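Local coordinates for protein VP5 (Halorubrum pleomorphic virus 6, PDB 6QGL) that is an envelope protein of a haloarchaeal pleomorphic virus and probably mediates fusion of the viral membrane with that of the host cell, at residues A[388-393]-A[420-425]; A[392-397]-A[414-419]; A[154-159]-A[186-191]; A[197-202]-A[211-216]. All coordinates share one frame; numbering follows the deposited sequence.

Contact 1 of 4, residues A[388-393]-A[420-425]; sequences TVESET and TITNVD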
# COMPACT_ATOMS: atom_id res chain seq x y z
N THR A 388 7.92 36.52 -8.72
CA THR A 388 8.58 37.30 -9.77
C THR A 388 9.57 38.30 -9.17
O THR A 388 9.59 38.50 -7.95
CB THR A 388 7.56 37.97 -10.72
OG1 THR A 388 6.92 39.07 -10.07
CG2 THR A 388 6.53 36.99 -11.27
N VAL A 389 10.38 38.92 -10.03
CA VAL A 389 11.41 39.92 -9.70
C VAL A 389 10.73 41.22 -9.16
O VAL A 389 11.36 41.96 -8.40
CB VAL A 389 12.38 40.12 -10.91
CG1 VAL A 389 13.24 41.37 -10.77
CG2 VAL A 389 13.28 38.90 -11.09
N GLU A 390 9.43 41.42 -9.47
CA GLU A 390 8.63 42.56 -9.02
C GLU A 390 7.94 42.30 -7.66
O GLU A 390 7.05 43.05 -7.26
CB GLU A 390 7.58 42.94 -10.09
CG GLU A 390 8.18 43.56 -11.35
CD GLU A 390 8.95 44.85 -11.16
OE1 GLU A 390 8.46 45.75 -10.43
OE2 GLU A 390 10.05 44.97 -11.74
N SER A 391 8.38 41.23 -6.96
CA SER A 391 7.89 40.77 -5.65
C SER A 391 6.39 40.43 -5.64
O SER A 391 5.69 40.70 -4.66
CB SER A 391 8.25 41.75 -4.54
OG SER A 391 9.62 41.63 -4.19
N GLU A 392 5.93 39.78 -6.72
CA GLU A 392 4.55 39.30 -6.88
C GLU A 392 4.60 37.79 -6.87
O GLU A 392 5.54 37.21 -7.41
CB GLU A 392 3.93 39.79 -8.19
CG GLU A 392 3.42 41.21 -8.15
CD GLU A 392 2.58 41.53 -9.37
OE1 GLU A 392 1.36 41.25 -9.33
OE2 GLU A 392 3.14 42.03 -10.37
N THR A 393 3.59 37.15 -6.28
CA THR A 393 3.53 35.70 -6.20
C THR A 393 2.23 35.17 -6.80
O THR A 393 1.19 35.81 -6.69
CB THR A 393 3.80 35.22 -4.76
OG1 THR A 393 4.99 35.85 -4.27
CG2 THR A 393 3.97 33.70 -4.64
N THR A 420 3.04 41.53 -16.26
CA THR A 420 3.06 40.30 -17.04
C THR A 420 4.45 40.00 -17.60
O THR A 420 4.84 38.84 -17.65
CB THR A 420 2.01 40.35 -18.15
OG1 THR A 420 2.18 41.56 -18.88
CG2 THR A 420 0.60 40.28 -17.60
N ILE A 421 5.19 41.04 -18.01
CA ILE A 421 6.54 40.90 -18.55
C ILE A 421 7.53 41.15 -17.41
O ILE A 421 7.72 42.30 -17.00
CB ILE A 421 6.78 41.81 -19.79
CG1 ILE A 421 5.69 41.56 -20.86
CG2 ILE A 421 8.19 41.61 -20.37
CD1 ILE A 421 5.54 42.62 -21.90
N THR A 422 8.13 40.07 -16.89
CA THR A 422 9.07 40.08 -15.76
C THR A 422 9.95 38.82 -15.79
O THR A 422 9.92 38.08 -16.79
CB THR A 422 8.29 40.29 -14.42
OG1 THR A 422 9.20 40.53 -13.35
CG2 THR A 422 7.37 39.12 -14.08
N ASN A 423 10.73 38.58 -14.72
CA ASN A 423 11.60 37.41 -14.57
C ASN A 423 11.32 36.73 -13.25
O ASN A 423 10.99 37.41 -12.28
CB ASN A 423 13.09 37.79 -14.71
CG ASN A 423 13.45 38.36 -16.06
OD1 ASN A 423 14.04 37.70 -16.91
ND2 ASN A 423 13.10 39.62 -16.28
N VAL A 424 11.38 35.40 -13.21
CA VAL A 424 11.16 34.60 -12.00
C VAL A 424 12.34 34.83 -11.05
O VAL A 424 13.49 34.70 -11.46
CB VAL A 424 10.94 33.09 -12.33
CG1 VAL A 424 10.77 32.26 -11.06
CG2 VAL A 424 9.75 32.89 -13.26
N ASP A 425 12.04 35.23 -9.81
CA ASP A 425 13.04 35.46 -8.76
C ASP A 425 13.38 34.11 -8.11
O ASP A 425 14.55 33.77 -7.94
CB ASP A 425 12.49 36.44 -7.71
CG ASP A 425 13.51 36.87 -6.66
OD1 ASP A 425 14.42 37.66 -7.01
OD2 ASP A 425 13.39 36.42 -5.50
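The carbonyl oxygen N423 O is held by one hydrogen bond and one weaker contact. V389 N donates to it at 2.8 Å, arriving nearly along the C=O axis (177°) although the N-H itself is bent away from the line. T388 CA adds a CA-H...O contact to the same oxygen at 3.5 Å. Both grips sit at the end of strand 382-388, where T388 and V424 form an antiparallel non-hydrogen-bonded pair and the chain leaves strand 382-388 in a type I turn from T388 to S391. S391 N closes this turn on T388 O at 3.1 Å, and T388 N bonds to E392 O at 2.8 Å. Next to the turn, the methyl T422 CG2 lies 3.6 Å from T388 CB and equally near T388 CG2, the two side chains crossing at about a right angle. T422 OG1 stands anti to its backbone N (chi1 -170°), which puts CG2 between N and the carbonyl carbon and OG1 3.8 Å from E390 CG. V389 CG2 rests on N423 CB at 3.8 Å. One backbone bond and the T388-T422 and V389 contacts thus join the turn to strand 422-431, with no charged pair across the two segments.

Contact 2 of 4, residues A[392-397]-A[414-419]; sequences ETVSVP and SGDLET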
# COMPACT_ATOMS: atom_id res chain seq x y z
N GLU A 392 5.93 39.78 -6.72
CA GLU A 392 4.55 39.30 -6.88
C GLU A 392 4.60 37.79 -6.87
O GLU A 392 5.54 37.21 -7.41
CB GLU A 392 3.93 39.79 -8.19
CG GLU A 392 3.42 41.21 -8.15
CD GLU A 392 2.58 41.53 -9.37
OE1 GLU A 392 1.36 41.25 -9.33
OE2 GLU A 392 3.14 42.03 -10.37
N THR A 393 3.59 37.15 -6.28
CA THR A 393 3.53 35.70 -6.20
C THR A 393 2.23 35.17 -6.80
O THR A 393 1.19 35.81 -6.69
CB THR A 393 3.80 35.22 -4.76
OG1 THR A 393 4.99 35.85 -4.27
CG2 THR A 393 3.97 33.70 -4.64
N VAL A 394 2.32 34.02 -7.47
CA VAL A 394 1.19 33.32 -8.07
C VAL A 394 1.28 31.84 -7.69
O VAL A 394 2.35 31.24 -7.81
CB VAL A 394 1.06 33.56 -9.61
CG1 VAL A 394 2.32 33.18 -10.38
CG2 VAL A 394 -0.16 32.86 -10.19
N SER A 395 0.17 31.28 -7.17
CA SER A 395 0.12 29.87 -6.80
C SER A 395 -0.56 29.11 -7.93
O SER A 395 -1.70 29.42 -8.29
CB SER A 395 -0.62 29.67 -5.48
OG SER A 395 -0.52 28.32 -5.05
N VAL A 396 0.18 28.17 -8.54
CA VAL A 396 -0.33 27.41 -9.67
C VAL A 396 -0.42 25.92 -9.32
O VAL A 396 0.62 25.28 -9.18
CB VAL A 396 0.50 27.63 -10.98
CG1 VAL A 396 -0.25 27.08 -12.19
CG2 VAL A 396 0.86 29.10 -11.19
N PRO A 397 -1.65 25.35 -9.19
CA PRO A 397 -1.76 23.91 -8.92
C PRO A 397 -1.37 23.11 -10.16
O PRO A 397 -1.63 23.57 -11.27
CB PRO A 397 -3.24 23.72 -8.57
CG PRO A 397 -3.93 24.80 -9.29
CD PRO A 397 -2.98 25.97 -9.37
N SER A 414 -1.52 36.08 -16.73
CA SER A 414 -1.89 37.44 -17.12
C SER A 414 -3.01 38.06 -16.26
O SER A 414 -3.08 39.28 -16.14
CB SER A 414 -2.28 37.50 -18.60
OG SER A 414 -1.17 37.19 -19.41
N GLY A 415 -3.85 37.20 -15.68
CA GLY A 415 -4.95 37.61 -14.81
C GLY A 415 -4.57 37.65 -13.35
O GLY A 415 -5.27 38.28 -12.54
N ASP A 416 -3.45 37.00 -13.00
CA ASP A 416 -2.92 36.90 -11.64
C ASP A 416 -1.84 37.95 -11.30
O ASP A 416 -1.80 38.41 -10.16
CB ASP A 416 -2.37 35.49 -11.39
CG ASP A 416 -3.31 34.37 -11.80
OD1 ASP A 416 -4.36 34.21 -11.15
OD2 ASP A 416 -2.98 33.63 -12.76
N LEU A 417 -0.98 38.30 -12.27
CA LEU A 417 0.12 39.26 -12.08
C LEU A 417 -0.23 40.67 -12.55
O LEU A 417 -0.96 40.82 -13.52
CB LEU A 417 1.41 38.80 -12.79
CG LEU A 417 2.02 37.45 -12.38
CD1 LEU A 417 3.01 36.98 -13.43
CD2 LEU A 417 2.69 37.53 -11.02
N GLU A 418 0.33 41.69 -11.88
CA GLU A 418 0.17 43.10 -12.24
C GLU A 418 1.13 43.43 -13.38
O GLU A 418 0.77 44.17 -14.30
CB GLU A 418 0.43 44.03 -11.05
CG GLU A 418 -0.74 44.15 -10.09
CD GLU A 418 -0.66 45.25 -9.05
OE1 GLU A 418 0.22 46.13 -9.15
OE2 GLU A 418 -1.51 45.24 -8.12
N THR A 419 2.36 42.87 -13.33
CA THR A 419 3.37 43.03 -14.38
C THR A 419 3.53 41.66 -15.01
O THR A 419 4.00 40.72 -14.36
CB THR A 419 4.67 43.69 -13.88
OG1 THR A 419 5.46 42.73 -13.17
CG2 THR A 419 4.43 44.90 -13.01
O HOH W 1 5.08 40.39 -11.58
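Strand 393-397 and the loop 414-419 run past each other without pairing, their closest matched CA atoms, V394 and D416, lying 6.5 Å apart, so side chains bridge the gap. E392 does most of this work. Its CG sits anti to the carbonyl carbon, beside the backbone N (chi1 -80°), and the chain then extends to carry the carboxylate up to two consecutive peptide N-H groups of the loop. E418 N donates to E392 OE1 at 2.8 Å, and T419 N to E392 OE2 at 3.2 Å; both bonds are fairly straight and use the syn lone pairs, so each oxygen takes one amide, in a bidentate arrangement. Water 1 adds a third donor, giving a hydrogen to E392 OE2 at 2.8 Å while accepting from T419 OG1 at 2.9 Å. Below the carboxylate the stem is apolar: E392 CB lies 3.8 Å from L417 CD2. Farther along, V394 CG2 meets D416 CB at 3.6 Å, crossing it at about a right angle; the carboxylate of D416 is turned to another partner, its OD2 bonding with Y411 OH. The side chain of E418 crosses that of E392 nearly at a right angle, and their OE1 atoms stay 5.0 Å apart. Two amides and a water around one carboxylate would be expected to favour the ionised form of E392 and offset the nearby like charge of E418; they hold the carboxylate's rotation and tie the loop amides of E418 and T419 to E392.

Contact 3 of 4, residues A[154-159]-A[186-191]; sequences PRFGNL and FRHNTG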
# COMPACT_ATOMS: atom_id res chain seq x y z
N PRO A 154 0.29 -8.70 -28.88
CA PRO A 154 -1.10 -8.24 -29.00
C PRO A 154 -1.62 -8.13 -30.44
O PRO A 154 -1.95 -7.04 -30.91
CB PRO A 154 -1.08 -6.91 -28.27
CG PRO A 154 0.30 -6.39 -28.51
CD PRO A 154 1.21 -7.57 -28.63
N ARG A 155 -1.73 -9.29 -31.12
CA ARG A 155 -2.22 -9.39 -32.50
C ARG A 155 -3.63 -10.00 -32.46
O ARG A 155 -3.77 -11.20 -32.21
CB ARG A 155 -1.25 -10.22 -33.35
CG ARG A 155 0.07 -9.51 -33.61
CD ARG A 155 0.87 -10.21 -34.70
NE ARG A 155 1.70 -11.29 -34.17
CZ ARG A 155 2.38 -12.15 -34.93
NH1 ARG A 155 2.30 -12.09 -36.25
NH2 ARG A 155 3.12 -13.09 -34.36
N PHE A 156 -4.67 -9.17 -32.65
CA PHE A 156 -6.07 -9.60 -32.53
C PHE A 156 -6.80 -9.75 -33.88
O PHE A 156 -8.03 -9.68 -33.92
CB PHE A 156 -6.83 -8.67 -31.58
CG PHE A 156 -6.25 -8.62 -30.19
CD1 PHE A 156 -5.35 -7.63 -29.82
CD2 PHE A 156 -6.57 -9.60 -29.25
CE1 PHE A 156 -4.80 -7.60 -28.54
CE2 PHE A 156 -6.02 -9.57 -27.97
CZ PHE A 156 -5.14 -8.57 -27.62
N GLY A 157 -6.03 -10.03 -34.92
CA GLY A 157 -6.49 -10.18 -36.30
C GLY A 157 -7.53 -11.25 -36.56
O GLY A 157 -8.33 -11.09 -37.48
N ASN A 158 -7.52 -12.36 -35.80
CA ASN A 158 -8.45 -13.49 -35.95
C ASN A 158 -9.57 -13.52 -34.87
O ASN A 158 -10.38 -14.44 -34.85
CB ASN A 158 -7.67 -14.82 -36.02
CG ASN A 158 -8.48 -16.03 -36.44
OD1 ASN A 158 -9.15 -16.04 -37.48
ND2 ASN A 158 -8.42 -17.08 -35.64
N LEU A 159 -9.63 -12.48 -34.02
CA LEU A 159 -10.65 -12.40 -32.97
C LEU A 159 -11.95 -11.77 -33.49
O LEU A 159 -11.93 -10.65 -33.99
CB LEU A 159 -10.10 -11.61 -31.75
CG LEU A 159 -11.02 -11.49 -30.54
CD1 LEU A 159 -11.11 -12.80 -29.78
CD2 LEU A 159 -10.54 -10.40 -29.63
N PHE A 186 -7.86 -15.41 -14.42
CA PHE A 186 -7.78 -14.61 -15.63
C PHE A 186 -7.18 -15.40 -16.79
O PHE A 186 -6.01 -15.76 -16.75
CB PHE A 186 -6.99 -13.31 -15.38
CG PHE A 186 -6.86 -12.46 -16.62
CD1 PHE A 186 -7.90 -11.64 -17.03
CD2 PHE A 186 -5.71 -12.51 -17.40
CE1 PHE A 186 -7.80 -10.88 -18.19
CE2 PHE A 186 -5.62 -11.77 -18.57
CZ PHE A 186 -6.66 -10.95 -18.96
N ARG A 187 -7.99 -15.62 -17.84
CA ARG A 187 -7.56 -16.27 -19.08
C ARG A 187 -7.61 -15.22 -20.19
O ARG A 187 -8.55 -14.43 -20.24
CB ARG A 187 -8.45 -17.49 -19.41
CG ARG A 187 -8.08 -18.19 -20.72
CD ARG A 187 -8.75 -19.54 -20.86
NE ARG A 187 -8.46 -20.17 -22.16
CZ ARG A 187 -7.40 -20.93 -22.41
NH1 ARG A 187 -7.23 -21.46 -23.62
NH2 ARG A 187 -6.50 -21.17 -21.47
N HIS A 188 -6.58 -15.20 -21.05
CA HIS A 188 -6.46 -14.29 -22.19
C HIS A 188 -5.95 -15.05 -23.41
O HIS A 188 -4.89 -15.66 -23.35
CB HIS A 188 -5.53 -13.11 -21.85
CG HIS A 188 -5.32 -12.15 -22.99
ND1 HIS A 188 -6.22 -11.13 -23.25
CD2 HIS A 188 -4.33 -12.10 -23.91
CE1 HIS A 188 -5.74 -10.50 -24.31
NE2 HIS A 188 -4.60 -11.04 -24.74
N ASN A 189 -6.71 -14.99 -24.51
CA ASN A 189 -6.37 -15.59 -25.79
C ASN A 189 -6.56 -14.55 -26.89
O ASN A 189 -7.65 -14.00 -27.02
CB ASN A 189 -7.20 -16.86 -26.07
CG ASN A 189 -6.73 -17.64 -27.27
OD1 ASN A 189 -5.54 -17.70 -27.59
ND2 ASN A 189 -7.66 -18.28 -27.97
N THR A 190 -5.51 -14.31 -27.69
CA THR A 190 -5.51 -13.33 -28.79
C THR A 190 -6.45 -13.72 -29.95
O THR A 190 -6.85 -12.85 -30.73
CB THR A 190 -4.10 -13.01 -29.27
OG1 THR A 190 -3.48 -14.21 -29.74
CG2 THR A 190 -3.24 -12.35 -28.19
N GLY A 191 -6.80 -15.01 -30.05
CA GLY A 191 -7.75 -15.49 -31.04
C GLY A 191 -7.26 -16.43 -32.13
O GLY A 191 -8.08 -16.99 -32.86
O HOH W 2 -10.87 -16.71 -32.30
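F156 turns its CG beside the backbone N and anti to the carbonyl carbon (chi1 -59°), while H188 stands with CG anti to its backbone N (chi1 178°), and the two rings are thereby brought rim to rim. The planes are 82° apart, but neither ring lies over the face of the other: H188 CE1 lies at the edge of the F156 ring, 3.8 Å from CE2, and F156 CZ lies near the plane of the imidazole. H188 is steadied from elsewhere, its ND1 bonded to N166 OD1 and its ring stacked with that of F151. T190 slots against the loop. T190 CG2 lies 3.9 Å from F156 CE2, T190 CB approaches R155 O, and T190 O sits between F156 CD2 and L159 CB, 3.6 Å from each. The type I turn from F156 to L159 carries N158, whose CG is anti to its backbone N, so that N158 ND2 reaches G191 O at 2.8 Å. That donor comes from above the carbonyl plane, off the lone pairs. Water 2 also gives a hydrogen to G191 O, at 2.9 Å, and makes a weak bond to N158 O. G191 has a positive phi, at which a CB would jam against T190 O and crowd L159 N. Doubly held G191 O and the F156-H188 rim contact together join the turn to strand 180-189 and the residues just after it.

Contact 4 of 4, residues A[197-202]-A[211-216]; sequences AAYSVV and TSTNSN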
# COMPACT_ATOMS: atom_id res chain seq x y z
N ALA A 197 1.89 -19.29 -35.46
CA ALA A 197 3.08 -18.73 -34.80
C ALA A 197 2.70 -17.60 -33.84
O ALA A 197 3.39 -17.37 -32.85
CB ALA A 197 4.06 -18.23 -35.84
N ALA A 198 1.59 -16.89 -34.15
CA ALA A 198 1.05 -15.77 -33.39
C ALA A 198 0.30 -16.21 -32.13
O ALA A 198 0.11 -15.38 -31.24
CB ALA A 198 0.14 -14.93 -34.27
N TYR A 199 -0.14 -17.50 -32.06
CA TYR A 199 -0.88 -18.06 -30.93
C TYR A 199 -0.30 -17.63 -29.59
O TYR A 199 0.86 -17.92 -29.29
CB TYR A 199 -0.96 -19.60 -31.01
CG TYR A 199 -1.83 -20.25 -29.96
CD1 TYR A 199 -3.22 -20.11 -29.99
CD2 TYR A 199 -1.29 -21.07 -28.97
CE1 TYR A 199 -4.03 -20.74 -29.05
CE2 TYR A 199 -2.09 -21.71 -28.03
CZ TYR A 199 -3.47 -21.54 -28.07
OH TYR A 199 -4.27 -22.15 -27.13
N SER A 200 -1.08 -16.85 -28.83
CA SER A 200 -0.70 -16.31 -27.54
C SER A 200 -1.85 -16.50 -26.55
O SER A 200 -2.95 -15.98 -26.76
CB SER A 200 -0.32 -14.84 -27.68
OG SER A 200 0.12 -14.28 -26.45
N VAL A 201 -1.60 -17.28 -25.49
CA VAL A 201 -2.56 -17.57 -24.43
C VAL A 201 -1.89 -17.54 -23.05
O VAL A 201 -0.78 -18.05 -22.89
CB VAL A 201 -3.39 -18.87 -24.69
CG1 VAL A 201 -2.51 -20.11 -24.73
CG2 VAL A 201 -4.52 -19.05 -23.67
N VAL A 202 -2.55 -16.90 -22.08
CA VAL A 202 -2.12 -16.82 -20.69
C VAL A 202 -3.32 -17.10 -19.78
O VAL A 202 -4.44 -16.67 -20.09
CB VAL A 202 -1.34 -15.52 -20.33
CG1 VAL A 202 -2.26 -14.32 -20.14
CG2 VAL A 202 -0.45 -15.72 -19.11
N THR A 211 -1.62 -21.90 -17.75
CA THR A 211 -0.96 -22.07 -19.05
C THR A 211 -0.35 -20.74 -19.52
O THR A 211 -1.02 -19.71 -19.46
CB THR A 211 -1.93 -22.60 -20.12
OG1 THR A 211 -3.05 -21.72 -20.23
CG2 THR A 211 -2.40 -24.03 -19.87
N SER A 212 0.90 -20.78 -20.00
CA SER A 212 1.57 -19.60 -20.56
C SER A 212 2.20 -19.98 -21.90
O SER A 212 3.13 -20.78 -21.94
CB SER A 212 2.62 -19.05 -19.60
OG SER A 212 3.29 -17.94 -20.17
N THR A 213 1.66 -19.42 -22.99
CA THR A 213 2.15 -19.68 -24.35
C THR A 213 2.39 -18.35 -25.04
O THR A 213 1.45 -17.56 -25.13
CB THR A 213 1.13 -20.54 -25.12
OG1 THR A 213 0.75 -21.67 -24.34
CG2 THR A 213 1.66 -21.00 -26.48
N ASN A 214 3.63 -18.09 -25.52
CA ASN A 214 3.99 -16.83 -26.19
C ASN A 214 3.33 -15.68 -25.41
O ASN A 214 2.66 -14.82 -25.99
CB ASN A 214 3.54 -16.87 -27.66
CG ASN A 214 4.01 -15.71 -28.51
OD1 ASN A 214 5.08 -15.13 -28.30
ND2 ASN A 214 3.20 -15.33 -29.49
N SER A 215 3.46 -15.73 -24.07
CA SER A 215 2.80 -14.81 -23.15
C SER A 215 3.65 -14.36 -21.98
O SER A 215 4.61 -15.03 -21.59
CB SER A 215 1.54 -15.46 -22.59
OG SER A 215 0.53 -15.57 -23.57
N ASN A 216 3.24 -13.23 -21.39
CA ASN A 216 3.77 -12.62 -20.18
C ASN A 216 2.61 -12.63 -19.20
O ASN A 216 1.50 -12.28 -19.59
CB ASN A 216 4.21 -11.17 -20.46
CG ASN A 216 5.31 -11.03 -21.48
OD1 ASN A 216 6.00 -11.99 -21.84
ND2 ASN A 216 5.49 -9.82 -21.98
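The flat groups are the Y199 ring and the N214 amide: the methyl T213 CG2 comes obliquely to the ring at 3.9 Å from Y199 CD2, and the amide nitrogen N214 ND2 approaches Y199 O, making only a weak bond at 3.5 Å. These two groups flank the open end of the beta hairpin formed by strands 201-204 and 209-213. The stronger partner of N214 ND2 is D153 OD2, outside the hairpin. Antiparallel pairing begins at V201 and T213, a hydrogen-bonded pair: V201 N donates to T213 O at 3.1 Å, and T213 N to V201 O at 2.8 Å, the latter nearly along the C=O axis (169°). V202 and S212 follow as a non-hydrogen-bonded pair. On the sheet face that carries V201 and T213, V201 CG1, placed between its backbone N and carbonyl carbon, packs on T213 CB at 3.7 Å; V202 CB on the other face meets S215 CB. Past T213 the backbone of N214 takes left-handed helical angles (phi 41°, psi 46°), ending the strand and placing N214 O within reach of S200 OG. S200 OG, anti to its backbone N, donates to N214 O at 2.6 Å from above the carbonyl plane. T213 O is gripped twice, by V201 N in its carbonyl plane and by S215 OG, which donates from above that plane at 2.7 Å.

In the fold
Running from the N terminus, contact 3 comes first and closes the span 154-191, which contains strands 166-174 and 180-189. Contact 4 follows in series, closing the hairpin 197-216. The two touch because strands 180-189 and 201-204 are neighbours in one four-stranded antiparallel sheet, and H188 and T190 reach V202 and S200 through backbone atoms. After helices and further strands, including most of the six-stranded sheet, contact 1 closes 388-425, with contact 2 nested inside it and sharing E392 and T393. Both involve the branched sheet that contains strands 382-388, 393-397 and 422-431. The centres of contacts 1 and 2 lie about 52 to 58 Å from those of contacts 3 and 4.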